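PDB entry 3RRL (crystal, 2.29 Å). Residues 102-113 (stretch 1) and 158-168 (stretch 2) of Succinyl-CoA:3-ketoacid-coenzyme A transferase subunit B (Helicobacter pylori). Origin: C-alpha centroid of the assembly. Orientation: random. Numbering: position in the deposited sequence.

Stretch 1, residues 102-113: EVSQNGDLANWM
Stretch 2, residues 158-168: LTGKGVVHQLI

Stretch 1 forms a hairpin: strand 102-104, a type I turn from Ser104 to Gly107, then strand 109-110. Stretch 2 runs antiparallel to the second arm, with a single bridge pairing Leu109 and Gly160 (CA-CA 5.4 Å). Gly107 lies nearest Gly162, Asp108 nearest Lys161, and Ala110 nearest Leu158.

Val103 (chi1 t) points toward stretch 2. Its CG1 lies 4.3 Å from Val164 CG2, and its CG2 lies 4.1 Å from Leu167 CD1. Ser104 OG accepts from Asn106 N (3.3 Å) and Asp108 N (3.2 Å), bracing the turn. Asn106 (chi1 t) offers its carbonyl: Asn106 O is 3.5 Å from Gly162 CA, a CA-H...O contact.

Gly107 has phi/psi 91/9. A CB would jam against the preceding carbonyl O and sit 3.4 Å from Gly162 CA. Gly107 O accepts from Val164 N (3.1 Å) and, weakly at 121°, from Val163 N (3.1 Å). Gly162 (57/38) also has positive phi.

Asp108 (chi1 m) brings its carboxylate to stretch 2. Its OD1 accepts from Gly162 N at 2.8 Å. Asp108 OD2 and Lys161 NZ are 4.1 Å apart, beyond a salt bridge.

Leu109 (t, p) has extended backbone, -128/133. Leu109 N donates to Gly160 O (2.9 Å, 169°). Leu109 O receives Thr159 N at a very short 2.5 Å and Gly160 N at 3.3 Å. Leu109 CB packs on Val164 CG2 at 3.9 Å.

Ala110 contributes a loose apolar contact, CB to Leu158 CD2 at 4.5 Å. Asn111 (chi1 p) meets Thr159 (chi1 m) twice: Asn111 N donates to Thr159 OG1 (2.8 Å), and Thr159 OG1 donates to Asn111 OD1 (2.5 Å).

Trp112 (chi1 p, chi2 -78°) points toward stretch 2. Its NE1 donates to Leu158 O at 3.0 Å, near the ring plane.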

# COMPACT_ATOMS: atom_id res chain seq x y z
N GLU B 102 13.55 -27.63 -13.40
CA GLU B 102 12.95 -28.90 -13.03
C GLU B 102 11.51 -28.70 -12.59
O GLU B 102 11.16 -27.67 -12.04
CB GLU B 102 13.70 -29.55 -11.87
CG GLU B 102 15.01 -30.21 -12.20
CD GLU B 102 15.73 -30.65 -10.95
OE1 GLU B 102 15.29 -30.30 -9.86
OE2 GLU B 102 16.75 -31.35 -11.05
N VAL B 103 10.67 -29.69 -12.83
CA VAL B 103 9.35 -29.75 -12.25
C VAL B 103 9.18 -31.13 -11.64
O VAL B 103 9.47 -32.11 -12.28
CB VAL B 103 8.25 -29.50 -13.26
CG1 VAL B 103 6.91 -29.60 -12.60
CG2 VAL B 103 8.44 -28.17 -13.93
N SER B 104 8.72 -31.19 -10.41
CA SER B 104 8.48 -32.45 -9.73
C SER B 104 7.06 -32.95 -9.92
O SER B 104 6.19 -32.19 -10.29
CB SER B 104 8.83 -32.34 -8.25
OG SER B 104 7.69 -31.99 -7.51
N GLN B 105 6.83 -34.22 -9.66
CA GLN B 105 5.52 -34.85 -9.85
C GLN B 105 4.46 -34.26 -8.93
O GLN B 105 3.28 -34.34 -9.20
CB GLN B 105 5.59 -36.37 -9.71
CG GLN B 105 5.54 -36.87 -8.31
CD GLN B 105 5.90 -38.33 -8.21
OE1 GLN B 105 6.57 -38.88 -9.06
NE2 GLN B 105 5.44 -38.97 -7.15
N ASN B 106 4.92 -33.68 -7.84
CA ASN B 106 4.06 -33.07 -6.86
C ASN B 106 3.67 -31.65 -7.25
O ASN B 106 2.93 -31.00 -6.55
CB ASN B 106 4.72 -33.08 -5.49
CG ASN B 106 4.06 -32.13 -4.52
OD1 ASN B 106 2.85 -32.16 -4.34
ND2 ASN B 106 4.86 -31.29 -3.88
N GLY B 107 4.18 -31.17 -8.38
CA GLY B 107 3.92 -29.81 -8.80
C GLY B 107 4.93 -28.79 -8.33
O GLY B 107 4.71 -27.61 -8.46
N ASP B 108 6.03 -29.26 -7.75
CA ASP B 108 7.12 -28.41 -7.32
C ASP B 108 7.86 -27.82 -8.51
O ASP B 108 7.96 -28.44 -9.55
CB ASP B 108 8.11 -29.20 -6.48
CG ASP B 108 7.48 -29.79 -5.26
OD1 ASP B 108 6.32 -29.46 -4.97
OD2 ASP B 108 8.13 -30.60 -4.60
N LEU B 109 8.35 -26.59 -8.36
CA LEU B 109 9.11 -25.93 -9.42
C LEU B 109 10.46 -25.39 -8.98
O LEU B 109 10.57 -24.76 -7.94
CB LEU B 109 8.28 -24.81 -10.05
CG LEU B 109 9.05 -23.81 -10.92
CD1 LEU B 109 9.43 -24.39 -12.27
CD2 LEU B 109 8.31 -22.53 -11.08
N ALA B 110 11.49 -25.65 -9.76
CA ALA B 110 12.78 -25.05 -9.50
C ALA B 110 13.20 -24.24 -10.71
O ALA B 110 13.47 -24.80 -11.76
CB ALA B 110 13.80 -26.11 -9.21
N ASN B 111 13.24 -22.92 -10.57
CA ASN B 111 13.70 -22.08 -11.66
C ASN B 111 14.62 -20.90 -11.33
O ASN B 111 14.89 -20.09 -12.19
CB ASN B 111 12.55 -21.64 -12.56
CG ASN B 111 11.79 -20.46 -12.01
OD1 ASN B 111 11.89 -20.13 -10.85
ND2 ASN B 111 11.01 -19.83 -12.86
N TRP B 112 15.07 -20.78 -10.09
CA TRP B 112 15.90 -19.63 -9.76
C TRP B 112 17.37 -19.88 -9.44
O TRP B 112 18.17 -18.97 -9.52
CB TRP B 112 15.27 -18.85 -8.61
CG TRP B 112 15.30 -19.56 -7.32
CD1 TRP B 112 14.49 -20.55 -6.93
CD2 TRP B 112 16.17 -19.30 -6.23
NE1 TRP B 112 14.80 -20.94 -5.66
CE2 TRP B 112 15.83 -20.18 -5.21
CE3 TRP B 112 17.21 -18.40 -6.01
CZ2 TRP B 112 16.48 -20.20 -3.99
CZ3 TRP B 112 17.86 -18.42 -4.82
CH2 TRP B 112 17.50 -19.31 -3.82
N MSE B 113 17.72 -21.09 -9.06
CA MSE B 113 19.09 -21.33 -8.66
C MSE B 113 19.69 -22.69 -9.00
O MSE B 113 19.05 -23.72 -8.84
CB MSE B 113 19.17 -21.10 -7.15
CG MSE B 113 20.38 -21.66 -6.48
SE MSE B 113 20.38 -21.21 -4.61
CE MSE B 113 21.56 -19.69 -4.69
N LEU B 158 13.94 -25.12 -4.64
CA LEU B 158 12.58 -24.86 -5.10
C LEU B 158 12.23 -23.38 -5.28
O LEU B 158 12.58 -22.54 -4.44
CB LEU B 158 11.56 -25.48 -4.15
CG LEU B 158 11.49 -27.00 -4.13
CD1 LEU B 158 10.12 -27.41 -3.60
CD2 LEU B 158 11.72 -27.57 -5.52
N THR B 159 11.54 -23.08 -6.37
CA THR B 159 10.88 -21.79 -6.51
C THR B 159 9.55 -21.81 -5.75
O THR B 159 9.13 -20.81 -5.18
CB THR B 159 10.61 -21.46 -7.97
OG1 THR B 159 11.84 -21.48 -8.69
CG2 THR B 159 9.97 -20.11 -8.08
N GLY B 160 8.89 -22.97 -5.76
CA GLY B 160 7.65 -23.14 -5.03
C GLY B 160 7.26 -24.61 -4.94
O GLY B 160 7.65 -25.41 -5.78
N LYS B 161 6.48 -24.94 -3.91
CA LYS B 161 6.05 -26.31 -3.67
C LYS B 161 4.58 -26.48 -4.08
O LYS B 161 3.72 -25.73 -3.62
CB LYS B 161 6.25 -26.65 -2.20
CG LYS B 161 6.18 -28.12 -1.84
CD LYS B 161 6.78 -28.37 -0.46
CE LYS B 161 6.33 -29.72 0.11
NZ LYS B 161 6.47 -30.85 -0.86
N GLY B 162 4.31 -27.44 -4.95
CA GLY B 162 2.95 -27.73 -5.40
C GLY B 162 2.26 -26.52 -6.02
O GLY B 162 1.08 -26.27 -5.77
N VAL B 163 3.02 -25.72 -6.76
CA VAL B 163 2.45 -24.54 -7.40
C VAL B 163 2.06 -24.69 -8.87
O VAL B 163 1.35 -23.85 -9.42
CB VAL B 163 3.42 -23.35 -7.27
CG1 VAL B 163 3.58 -22.97 -5.80
CG2 VAL B 163 4.77 -23.70 -7.90
N VAL B 164 2.49 -25.76 -9.52
CA VAL B 164 2.34 -25.84 -10.97
C VAL B 164 1.01 -26.46 -11.34
O VAL B 164 0.72 -27.57 -10.92
CB VAL B 164 3.49 -26.66 -11.62
CG1 VAL B 164 3.27 -26.78 -13.13
CG2 VAL B 164 4.83 -26.01 -11.32
N HIS B 165 0.18 -25.72 -12.07
CA HIS B 165 -1.10 -26.24 -12.54
C HIS B 165 -0.97 -27.07 -13.81
O HIS B 165 -1.60 -28.12 -13.95
CB HIS B 165 -2.11 -25.10 -12.75
CG HIS B 165 -2.57 -24.46 -11.48
ND1 HIS B 165 -2.00 -23.32 -10.97
CD2 HIS B 165 -3.54 -24.83 -10.60
CE1 HIS B 165 -2.60 -22.99 -9.84
NE2 HIS B 165 -3.54 -23.89 -9.59
N GLN B 166 -0.15 -26.59 -14.73
CA GLN B 166 -0.01 -27.23 -16.03
C GLN B 166 1.43 -27.14 -16.51
O GLN B 166 2.09 -26.11 -16.33
CB GLN B 166 -0.97 -26.57 -17.02
CG GLN B 166 -0.80 -27.01 -18.48
CD GLN B 166 -1.66 -26.17 -19.42
OE1 GLN B 166 -1.77 -24.96 -19.26
NE2 GLN B 166 -2.28 -26.82 -20.39
N LEU B 167 1.92 -28.22 -17.10
CA LEU B 167 3.29 -28.26 -17.59
C LEU B 167 3.29 -28.62 -19.07
O LEU B 167 2.76 -29.66 -19.47
CB LEU B 167 4.13 -29.25 -16.78
CG LEU B 167 5.45 -29.71 -17.41
CD1 LEU B 167 6.44 -28.55 -17.54
CD2 LEU B 167 6.07 -30.87 -16.63
N ILE B 168 3.88 -27.75 -19.88
CA ILE B 168 3.96 -27.96 -21.31
C ILE B 168 5.42 -28.13 -21.71
O ILE B 168 6.23 -27.22 -21.50
CB ILE B 168 3.37 -26.76 -22.06
CG1 ILE B 168 1.92 -26.51 -21.64
CG2 ILE B 168 3.47 -26.95 -23.56
CD1 ILE B 168 1.27 -25.31 -22.32